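Local coordinates for gamma-glutamyl-gamma-aminobutyraldehyde dehydrogenase (Burkholderia cenocepacia, PDB 4LIH), which probably oxidises aldehydes such as gamma-glutamyl-gamma-aminobutyraldehyde to the corresponding acids, with NAD(P)+ as the electron acceptor, at residues A[49-52]-A[53-56]; A[262-265]-A[266-270]; A[358-361]-A[362-366]; A[382-385]-A[386-390]. All coordinates share one frame; numbering follows the deposited sequence.

Contact 1 of 4, residues A[49-52]-A[53-56]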
loop_
_atom_site.group_PDB
_atom_site.type_symbol
_atom_site.label_atom_id
_atom_site.label_comp_id
_atom_site.label_asym_id
_atom_site.label_seq_id
_atom_site.Cartn_x
_atom_site.Cartn_y
_atom_site.Cartn_z
ATOM N N SER A 49 -2.374 -31.095 35.852
ATOM C CA SER A 49 -1.069 -30.845 35.285
ATOM C C SER A 49 -0.516 -32.096 34.621
ATOM O O SER A 49 -0.487 -33.162 35.230
ATOM C CB SER A 49 -0.106 -30.433 36.389
ATOM O OG SER A 49 1.120 -30.016 35.845
ATOM N N PRO A 50 -0.003 -31.950 33.401
ATOM C CA PRO A 50 0.668 -33.038 32.709
ATOM C C PRO A 50 1.999 -33.466 33.313
ATOM O O PRO A 50 2.505 -34.534 32.986
ATOM C CB PRO A 50 0.934 -32.479 31.305
ATOM C CG PRO A 50 0.203 -31.188 31.191
ATOM C CD PRO A 50 -0.229 -30.763 32.548
ATOM N N ILE A 51 2.549 -32.649 34.184
ATOM C CA ILE A 51 3.862 -32.891 34.720
ATOM C C ILE A 51 3.802 -34.154 35.556
ATOM O O ILE A 51 4.670 -35.029 35.443
ATOM C CB ILE A 51 4.333 -31.711 35.606
ATOM C CG1 ILE A 51 4.497 -30.445 34.723
ATOM C CG2 ILE A 51 5.650 -32.060 36.310
ATOM C CD1 ILE A 51 4.623 -29.151 35.530
ATOM N N ASP A 52 2.759 -34.224 36.379
ATOM C CA ASP A 52 2.663 -35.288 37.379
ATOM C C ASP A 52 1.243 -35.674 37.731
ATOM O O ASP A 52 1.029 -36.453 38.664
ATOM C CB ASP A 52 3.451 -34.866 38.631
ATOM C CG ASP A 52 2.897 -33.618 39.300
ATOM O OD1 ASP A 52 1.885 -33.037 38.814
ATOM O OD2 ASP A 52 3.495 -33.230 40.338
ATOM N N GLY A 53 0.259 -35.168 36.993
ATOM C CA GLY A 53 -1.156 -35.438 37.316
ATOM C C GLY A 53 -1.787 -34.655 38.477
ATOM O O GLY A 53 -2.950 -34.889 38.806
ATOM N N ARG A 54 -1.048 -33.725 39.084
ATOM C CA ARG A 54 -1.581 -32.942 40.206
ATOM C C ARG A 54 -2.779 -32.115 39.735
ATOM O O ARG A 54 -2.773 -31.585 38.624
ATOM C CB ARG A 54 -0.483 -32.049 40.848
ATOM C CG ARG A 54 0.030 -30.863 40.015
ATOM C CD ARG A 54 1.217 -30.113 40.646
ATOM N NE ARG A 54 2.507 -30.460 40.057
ATOM C CZ ARG A 54 3.608 -29.703 40.113
ATOM N NH1 ARG A 54 3.606 -28.513 40.695
ATOM N NH2 ARG A 54 4.723 -30.129 39.544
ATOM N N VAL A 55 -3.815 -32.016 40.570
ATOM C CA VAL A 55 -4.941 -31.118 40.286
ATOM C C VAL A 55 -4.543 -29.716 40.695
ATOM O O VAL A 55 -4.347 -29.428 41.871
ATOM C CB VAL A 55 -6.228 -31.554 41.013
ATOM C CG1 VAL A 55 -7.334 -30.532 40.800
ATOM C CG2 VAL A 55 -6.679 -32.921 40.509
ATOM N N LEU A 56 -4.420 -28.815 39.728
ATOM C CA LEU A 56 -3.952 -27.477 40.017
ATOM C C LEU A 56 -5.045 -26.598 40.594
ATOM O O LEU A 56 -4.787 -25.742 41.415
ATOM C CB LEU A 56 -3.457 -26.804 38.738
ATOM C CG LEU A 56 -2.294 -27.529 38.064
ATOM C CD1 LEU A 56 -2.185 -27.011 36.649
ATOM C CD2 LEU A 56 -0.994 -27.324 38.860
#

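Contact 2 of 4, residues A[262-265]-A[266-270]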
loop_
_atom_site.group_PDB
_atom_site.type_symbol
_atom_site.label_atom_id
_atom_site.label_comp_id
_atom_site.label_asym_id
_atom_site.label_seq_id
_atom_site.Cartn_x
_atom_site.Cartn_y
_atom_site.Cartn_z
ATOM N N TYR A 262 -21.524 -24.981 11.626
ATOM C CA TYR A 262 -22.472 -24.261 12.482
ATOM C C TYR A 262 -22.454 -22.762 12.215
ATOM O O TYR A 262 -23.476 -22.079 12.378
ATOM C CB TYR A 262 -22.192 -24.514 13.946
ATOM C CG TYR A 262 -22.636 -25.879 14.419
ATOM C CD1 TYR A 262 -23.438 -26.684 13.632
ATOM C CD2 TYR A 262 -22.260 -26.353 15.664
ATOM C CE1 TYR A 262 -23.845 -27.936 14.073
ATOM C CE2 TYR A 262 -22.662 -27.597 16.106
ATOM C CZ TYR A 262 -23.453 -28.383 15.303
ATOM O OH TYR A 262 -23.853 -29.619 15.761
ATOM N N ALA A 263 -21.300 -22.238 11.801
ATOM C CA ALA A 263 -21.266 -20.836 11.398
ATOM C C ALA A 263 -22.249 -20.587 10.267
ATOM O O ALA A 263 -23.092 -19.712 10.380
ATOM C CB ALA A 263 -19.868 -20.426 10.968
ATOM N N ALA A 264 -22.156 -21.376 9.198
ATOM C CA ALA A 264 -23.003 -21.191 8.018
ATOM C C ALA A 264 -24.458 -21.378 8.357
ATOM O O ALA A 264 -25.296 -20.568 7.953
ATOM C CB ALA A 264 -22.639 -22.217 6.959
ATOM N N GLN A 265 -24.738 -22.480 9.062
ATOM C CA GLN A 265 -26.094 -22.922 9.381
ATOM C C GLN A 265 -26.857 -21.973 10.301
ATOM O O GLN A 265 -28.105 -21.943 10.299
ATOM C CB GLN A 265 -25.953 -24.286 10.018
ATOM C CG GLN A 265 -26.765 -24.634 11.217
ATOM C CD GLN A 265 -26.377 -26.013 11.688
ATOM O OE1 GLN A 265 -25.522 -26.679 11.055
ATOM N NE2 GLN A 265 -26.955 -26.445 12.803
ATOM N N SER A 266 -26.119 -21.214 11.094
ATOM C CA SER A 266 -26.740 -20.285 12.038
ATOM C C SER A 266 -26.921 -18.927 11.386
ATOM O O SER A 266 -27.978 -18.669 10.811
ATOM C CB SER A 266 -25.938 -20.213 13.324
ATOM O OG SER A 266 -24.575 -19.850 13.078
ATOM N N ASN A 267 -25.914 -18.057 11.455
ATOM C CA ASN A 267 -26.060 -16.680 10.949
ATOM C C ASN A 267 -24.988 -16.271 9.966
ATOM O O ASN A 267 -24.804 -15.075 9.725
ATOM C CB ASN A 267 -26.063 -15.666 12.110
ATOM C CG ASN A 267 -24.749 -15.614 12.836
ATOM O OD1 ASN A 267 -23.858 -16.477 12.625
ATOM N ND2 ASN A 267 -24.597 -14.604 13.719
ATOM N N LEU A 268 -24.283 -17.243 9.412
ATOM C CA LEU A 268 -23.236 -16.966 8.399
ATOM C C LEU A 268 -22.115 -16.060 8.959
ATOM O O LEU A 268 -21.417 -15.320 8.205
ATOM C CB LEU A 268 -23.833 -16.392 7.109
ATOM C CG LEU A 268 -24.570 -17.316 6.132
ATOM C CD1 LEU A 268 -25.340 -16.468 5.142
ATOM C CD2 LEU A 268 -23.670 -18.275 5.359
ATOM N N LYS A 269 -21.906 -16.166 10.280
ATOM C CA LYS A 269 -20.782 -15.502 10.947
ATOM C C LYS A 269 -19.515 -15.875 10.184
ATOM O O LYS A 269 -19.408 -17.007 9.653
ATOM C CB LYS A 269 -20.647 -15.930 12.427
ATOM C CG LYS A 269 -20.423 -17.413 12.675
ATOM C CD LYS A 269 -20.160 -17.789 14.144
ATOM C CE LYS A 269 -21.202 -17.241 15.104
ATOM N NZ LYS A 269 -22.585 -17.731 14.850
ATOM N N ARG A 270 -18.553 -14.954 10.130
ATOM C CA ARG A 270 -17.299 -15.245 9.433
ATOM C C ARG A 270 -16.573 -16.321 10.191
ATOM O O ARG A 270 -16.471 -16.246 11.403
ATOM C CB ARG A 270 -16.396 -14.018 9.314
ATOM C CG ARG A 270 -16.777 -13.106 8.159
ATOM C CD ARG A 270 -18.168 -12.550 8.375
ATOM N NE ARG A 270 -18.490 -11.459 7.458
ATOM C CZ ARG A 270 -19.475 -11.441 6.571
ATOM N NH1 ARG A 270 -20.211 -12.513 6.319
ATOM N NH2 ARG A 270 -19.691 -10.341 5.885
#

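Contact 3 of 4, residues A[358-361]-A[362-366]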
loop_
_atom_site.group_PDB
_atom_site.type_symbol
_atom_site.label_atom_id
_atom_site.label_comp_id
_atom_site.label_asym_id
_atom_site.label_seq_id
_atom_site.Cartn_x
_atom_site.Cartn_y
_atom_site.Cartn_z
ATOM N N GLU A 358 -1.218 -41.749 24.463
ATOM C CA GLU A 358 -1.621 -43.035 23.875
ATOM C C GLU A 358 -1.707 -42.991 22.346
ATOM O O GLU A 358 -1.287 -43.928 21.649
ATOM C CB GLU A 358 -2.942 -43.487 24.507
ATOM C CG GLU A 358 -2.738 -43.843 25.967
ATOM C CD GLU A 358 -4.003 -44.108 26.759
ATOM O OE1 GLU A 358 -5.071 -43.474 26.569
ATOM O OE2 GLU A 358 -3.889 -44.964 27.626
ATOM N N ARG A 359 -2.226 -41.875 21.836
ATOM C CA ARG A 359 -2.330 -41.615 20.394
ATOM C C ARG A 359 -0.953 -41.566 19.753
ATOM O O ARG A 359 -0.696 -42.209 18.733
ATOM C CB ARG A 359 -3.078 -40.281 20.149
ATOM C CG ARG A 359 -2.917 -39.700 18.766
ATOM C CD ARG A 359 -4.021 -38.697 18.448
ATOM N NE ARG A 359 -3.967 -38.261 17.042
ATOM C CZ ARG A 359 -4.708 -38.767 16.039
ATOM N NH1 ARG A 359 -5.571 -39.762 16.232
ATOM N NH2 ARG A 359 -4.571 -38.288 14.810
ATOM N N VAL A 360 -0.044 -40.816 20.365
ATOM C CA VAL A 360 1.346 -40.798 19.916
ATOM C C VAL A 360 2.011 -42.205 19.971
ATOM O O VAL A 360 2.695 -42.623 19.035
ATOM C CB VAL A 360 2.181 -39.772 20.721
ATOM C CG1 VAL A 360 3.669 -39.936 20.445
ATOM C CG2 VAL A 360 1.717 -38.352 20.421
ATOM N N LEU A 361 1.831 -42.926 21.066
ATOM C CA LEU A 361 2.406 -44.261 21.150
ATOM C C LEU A 361 1.798 -45.176 20.066
ATOM O O LEU A 361 2.468 -46.058 19.564
ATOM C CB LEU A 361 2.259 -44.827 22.559
ATOM C CG LEU A 361 2.980 -44.007 23.651
ATOM C CD1 LEU A 361 2.518 -44.378 25.067
ATOM C CD2 LEU A 361 4.501 -44.060 23.510
ATOM N N GLY A 362 0.535 -44.950 19.698
ATOM C CA GLY A 362 -0.103 -45.736 18.656
ATOM C C GLY A 362 0.529 -45.515 17.290
ATOM O O GLY A 362 0.694 -46.453 16.501
ATOM N N TYR A 363 0.904 -44.273 17.007
ATOM C CA TYR A 363 1.652 -44.010 15.779
ATOM C C TYR A 363 3.060 -44.620 15.820
ATOM O O TYR A 363 3.532 -45.178 14.822
ATOM C CB TYR A 363 1.688 -42.535 15.483
ATOM C CG TYR A 363 0.417 -42.009 14.891
ATOM C CD1 TYR A 363 0.083 -42.276 13.579
ATOM C CD2 TYR A 363 -0.440 -41.196 15.633
ATOM C CE1 TYR A 363 -1.076 -41.788 13.020
ATOM C CE2 TYR A 363 -1.597 -40.691 15.081
ATOM C CZ TYR A 363 -1.896 -40.965 13.751
ATOM O OH TYR A 363 -3.026 -40.472 13.151
ATOM N N ILE A 364 3.713 -44.564 16.979
ATOM C CA ILE A 364 5.047 -45.159 17.133
ATOM C C ILE A 364 4.972 -46.677 16.832
ATOM O O ILE A 364 5.844 -47.256 16.149
ATOM C CB ILE A 364 5.629 -44.826 18.532
ATOM C CG1 ILE A 364 5.929 -43.324 18.591
ATOM C CG2 ILE A 364 6.863 -45.644 18.870
ATOM C CD1 ILE A 364 6.401 -42.773 19.921
ATOM N N GLU A 365 3.895 -47.304 17.292
ATOM C CA GLU A 365 3.664 -48.745 16.993
ATOM C C GLU A 365 3.510 -48.971 15.477
ATOM O O GLU A 365 4.185 -49.851 14.899
ATOM C CB GLU A 365 2.465 -49.276 17.811
ATOM C CG GLU A 365 1.857 -50.623 17.371
ATOM C CD GLU A 365 0.564 -50.969 18.132
ATOM O OE1 GLU A 365 0.364 -50.485 19.269
ATOM O OE2 GLU A 365 -0.298 -51.691 17.583
ATOM N N ALA A 366 2.669 -48.176 14.808
ATOM C CA ALA A 366 2.566 -48.266 13.353
ATOM C C ALA A 366 3.920 -48.051 12.733
ATOM O O ALA A 366 4.233 -48.723 11.799
ATOM C CB ALA A 366 1.568 -47.315 12.734
#

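Contact 4 of 4, residues A[382-385]-A[386-390]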
loop_
_atom_site.group_PDB
_atom_site.type_symbol
_atom_site.label_atom_id
_atom_site.label_comp_id
_atom_site.label_asym_id
_atom_site.label_seq_id
_atom_site.Cartn_x
_atom_site.Cartn_y
_atom_site.Cartn_z
ATOM N N ALA A 382 6.939 -42.940 33.558
ATOM C CA ALA A 382 5.543 -43.242 33.867
ATOM C C ALA A 382 5.272 -43.076 35.363
ATOM O O ALA A 382 4.178 -42.659 35.762
ATOM C CB ALA A 382 5.190 -44.647 33.428
ATOM N N GLU A 383 6.289 -43.406 36.173
ATOM C CA GLU A 383 6.190 -43.358 37.639
ATOM C C GLU A 383 5.936 -41.965 38.233
ATOM O O GLU A 383 5.457 -41.859 39.367
ATOM C CB GLU A 383 7.445 -43.976 38.283
ATOM C CG GLU A 383 8.731 -43.142 38.214
ATOM C CD GLU A 383 9.377 -43.076 36.834
ATOM O OE1 GLU A 383 9.053 -43.917 35.960
ATOM O OE2 GLU A 383 10.214 -42.162 36.626
ATOM N N THR A 384 6.222 -40.907 37.468
ATOM C CA THR A 384 5.999 -39.541 37.942
ATOM C C THR A 384 4.523 -39.179 38.012
ATOM O O THR A 384 4.159 -38.186 38.628
ATOM C CB THR A 384 6.663 -38.504 37.017
ATOM O OG1 THR A 384 6.094 -38.608 35.709
ATOM C CG2 THR A 384 8.171 -38.699 36.989
ATOM N N GLY A 385 3.682 -39.963 37.348
ATOM C CA GLY A 385 2.279 -39.625 37.165
ATOM C C GLY A 385 2.018 -38.696 35.965
ATOM O O GLY A 385 0.864 -38.409 35.637
ATOM N N GLY A 386 3.080 -38.241 35.306
ATOM C CA GLY A 386 2.946 -37.407 34.102
ATOM C C GLY A 386 3.183 -38.177 32.812
ATOM O O GLY A 386 3.432 -39.390 32.827
ATOM N N PHE A 387 3.132 -37.460 31.689
ATOM C CA PHE A 387 3.044 -38.077 30.369
ATOM C C PHE A 387 4.230 -37.672 29.515
ATOM O O PHE A 387 4.349 -36.536 29.160
ATOM C CB PHE A 387 1.731 -37.655 29.743
ATOM C CG PHE A 387 0.562 -37.892 30.657
ATOM C CD1 PHE A 387 0.148 -39.179 30.900
ATOM C CD2 PHE A 387 -0.043 -36.855 31.329
ATOM C CE1 PHE A 387 -0.900 -39.438 31.766
ATOM C CE2 PHE A 387 -1.085 -37.088 32.180
ATOM C CZ PHE A 387 -1.512 -38.368 32.422
ATOM N N TYR A 388 5.110 -38.634 29.228
ATOM C CA TYR A 388 6.431 -38.366 28.635
ATOM C C TYR A 388 6.797 -39.459 27.621
ATOM O O TYR A 388 6.532 -40.632 27.857
ATOM C CB TYR A 388 7.500 -38.317 29.711
ATOM C CG TYR A 388 7.303 -37.257 30.774
ATOM C CD1 TYR A 388 7.752 -35.949 30.594
ATOM C CD2 TYR A 388 6.668 -37.560 31.940
ATOM C CE1 TYR A 388 7.567 -34.985 31.564
ATOM C CE2 TYR A 388 6.493 -36.607 32.937
ATOM C CZ TYR A 388 6.907 -35.323 32.740
ATOM O OH TYR A 388 6.729 -34.388 33.755
ATOM N N VAL A 389 7.381 -39.049 26.500
ATOM C CA VAL A 389 7.744 -39.964 25.405
ATOM C C VAL A 389 9.024 -39.417 24.809
ATOM O O VAL A 389 9.207 -38.195 24.680
ATOM C CB VAL A 389 6.573 -40.159 24.392
ATOM C CG1 VAL A 389 6.157 -38.856 23.749
ATOM C CG2 VAL A 389 6.898 -41.202 23.334
ATOM N N GLU A 390 9.939 -40.317 24.495
ATOM C CA GLU A 390 11.216 -39.937 23.910
ATOM C C GLU A 390 11.065 -39.274 22.530
ATOM O O GLU A 390 10.136 -39.592 21.787
ATOM C CB GLU A 390 12.128 -41.147 23.756
ATOM C CG GLU A 390 12.565 -41.816 25.039
ATOM C CD GLU A 390 13.178 -43.189 24.812
ATOM O OE1 GLU A 390 12.773 -43.904 23.866
ATOM O OE2 GLU A 390 14.113 -43.523 25.567
HETATM O O HOH W 1 2.279 -41.499 34.114
#

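Contact 1 of 4, residues A[49-52]-A[53-56]
Two backbone hydrogen bonds tie Ser49 to Gly53 and Arg54 across the turn. Ser49 O accepts from Gly53 N at 2.8 Å, and Ser49 N donates to Arg54 O with an N-H...O angle of 167°. The chain thus doubles back over Pro50, Ile51 and Asp52, and Gly53 turns with a positive phi, where a side chain would run into the carbonyl oxygen of Asp52.

The charged part is the salt bridge between Asp52 and Arg54. Arg54 NE lies 2.9 Å from Asp52 OD1, which sits at the edge of the guanidinium, in its plane; the bond from NE to OD2 is weak. Asp52 OD1 also takes the backbone N of Arg54 at 3.0 Å, and the two donors come from opposite faces of the carboxylate plane. This double grip fixes the carboxylate, whose plane is turned 55° from the guanidinium. The arginine chain bends at chi3 (101°), which brings NE back beside the carboxylate, on the syn side of OD1.

Carbon contacts are looser: Ser49 CB meets Arg54 CG at 3.7 Å and Leu56 CG at 4.0 Å; Ile51 CG2 comes obliquely to the guanidinium at Arg54 NH2, 3.9 Å away.

The turn links strands 44-48 and 55-60 of a two-stranded antiparallel sheet. Helix 106-117 covers it through Leu115, which touches Ile51, Arg54 and Leu56 and whose carbonyl oxygen is hydrogen-bonded to Ser49 OG.

Contact 2 of 4, residues A[262-265]-A[266-270]
The C-terminal end of helix 253-266, where the chain leaves the helix for strand 270-274, is closed by Ser266 reaching back to Tyr262 and by Ala263 meeting Lys269. Tyr262 O is gripped twice by Ser266: OG donates to it at 2.6 Å, and the backbone N at 3.1 Å from above the carbonyl plane. Placing OG between the backbone N and the carbonyl carbon (chi1 56°) turns the hydroxyl back toward the last helical turn. Ala263 O receives weak bonds from Ser266 N, Asn267 N and Leu268 N.

The residues that follow fold back on the helix: Lys269 CG packs on Ala263 CB at 3.5 Å, and Leu268 CD2 lies 4.4 Å from Ala264 CB. Asn267 OD1 accepts from Lys269 N at 3.1 Å and Lys269 NZ at 2.9 Å, from opposite faces of the amide plane. Bends at chi3 and chi4 curl the lysine back to this oxygen; its ammonium also donates to the carbonyl oxygens of Ala239 and His241.

A second subunit packs on Ala264 and Leu268 through Met260 and Lys257. The bond from Lys269 N makes an Asx turn at Asn267, within the beta-alpha-beta crossover joining parallel strands 246-250 and 270-274.

Contact 3 of 4, residues A[358-361]-A[362-366]
Arg359 and Tyr363, one helical turn apart, run side by side and point the same way. The arginine starts with CG on the far side of CB from its backbone N (chi1 163°) and stays extended to NE, which carries the guanidinium along the tyrosine. The tyrosine keeps CG beside its own backbone N, chi1 -78°, and so leans back toward the preceding turn. Their flat groups stand nearly perpendicular, 83° apart: Tyr363 CE2 lies 3.7 Å above the centre of one guanidinium face, while Arg359 NE meets the ring at its edge, in the ring plane. The arginine is therefore not stacked over the aromatic face. Arg359 NH2 comes within 3.1 Å of Tyr363 OH, but the angle is too poor for a hydrogen bond; the hydroxyl pairs instead with Glu405, and NH2 makes a weak bond to Glu406 O.

On another side of the helix the contacts are apolar. Ile364 sends CD1 back to Val360 CG1 at 4.0 Å, the two side chains crossing at a slant, and to Leu361 CD2 at 4.3 Å. Regular helical hydrogen bonds underlie both faces, such as Ile364 N to Val360 O at 3.0 Å and Tyr363 N to Arg359 O at 3.1 Å.

Within helix 354-370, Val360, Leu361 and Ile364 form the side laid against the mixed sheet: Val360 and Ile364 rest on Val411 of strand 411-417, Leu361 and Ile364 on strand 388-395. Tyr363 packs on Ile402 of helix 401-404.

Contact 4 of 4, residues A[382-385]-A[386-390]
Gly386 is held by Thr384 in an ST turn, in which Thr384 OG1 accepts from Gly386 N at 3.1 Å with an N-H...O angle of 160°. Thr384 OG1 sits between its backbone N and carbonyl carbon (chi1 61°), a position that brings it round to face the amide two residues on. The same hydroxyl lies at the edge of the Tyr388 ring, near its plane, 3.4 Å from CE2; the two side chains cross at about a right angle. It is further hydrogen-bonded to Asn381 O. The lack of a side chain on Gly386 leaves room for Tyr388 CE2 to come close to the turn.

Gly385 makes the sharp part of the bend. Its positive phi (84°), with psi near zero, is a conformation suited to glycine, and its own N closes the short 3-10 segment by bonding to Ala382 O. Gly385 O stands above one face of the Phe387 ring, 4.0 Å from the plane and offset toward the rim.

A water joins the two arms, donating to Ala382 O at 2.8 Å and to Gly386 O at 2.7 Å.

The contact is polar and made largely with main-chain atoms: one hydroxyl accepts the Gly386 amide, one water bridges two carbonyl oxygens, and two glycines allow its shape. Its geometry consequently rests on backbone conformation and hydrogen bonding more than on apolar side-chain contact.

How the contacts relate
All four contacts are partly buried, their centres about 22 to 24 Å from that of the chain. Contacts 1 and 4 are neighbouring turns, centres about 11 Å apart, joined by probable hydrogen bonds from Tyr388 OH to Ile51 O and from Phe387 N to Pro50 O. Both turn at a glycine with positive phi, but contact 1 adds a salt bridge, contact 4 a hydroxyl and a water. Contact 3 packs Leu361 and Ile364 on Val389 of contact 4. It alone lies wholly within a helix, with a buried apolar side and another where exposed Arg359 lies along buried Tyr363. Contact 2 stands apart, its centre about 36 Å or more from the others, and alone touches a second subunit.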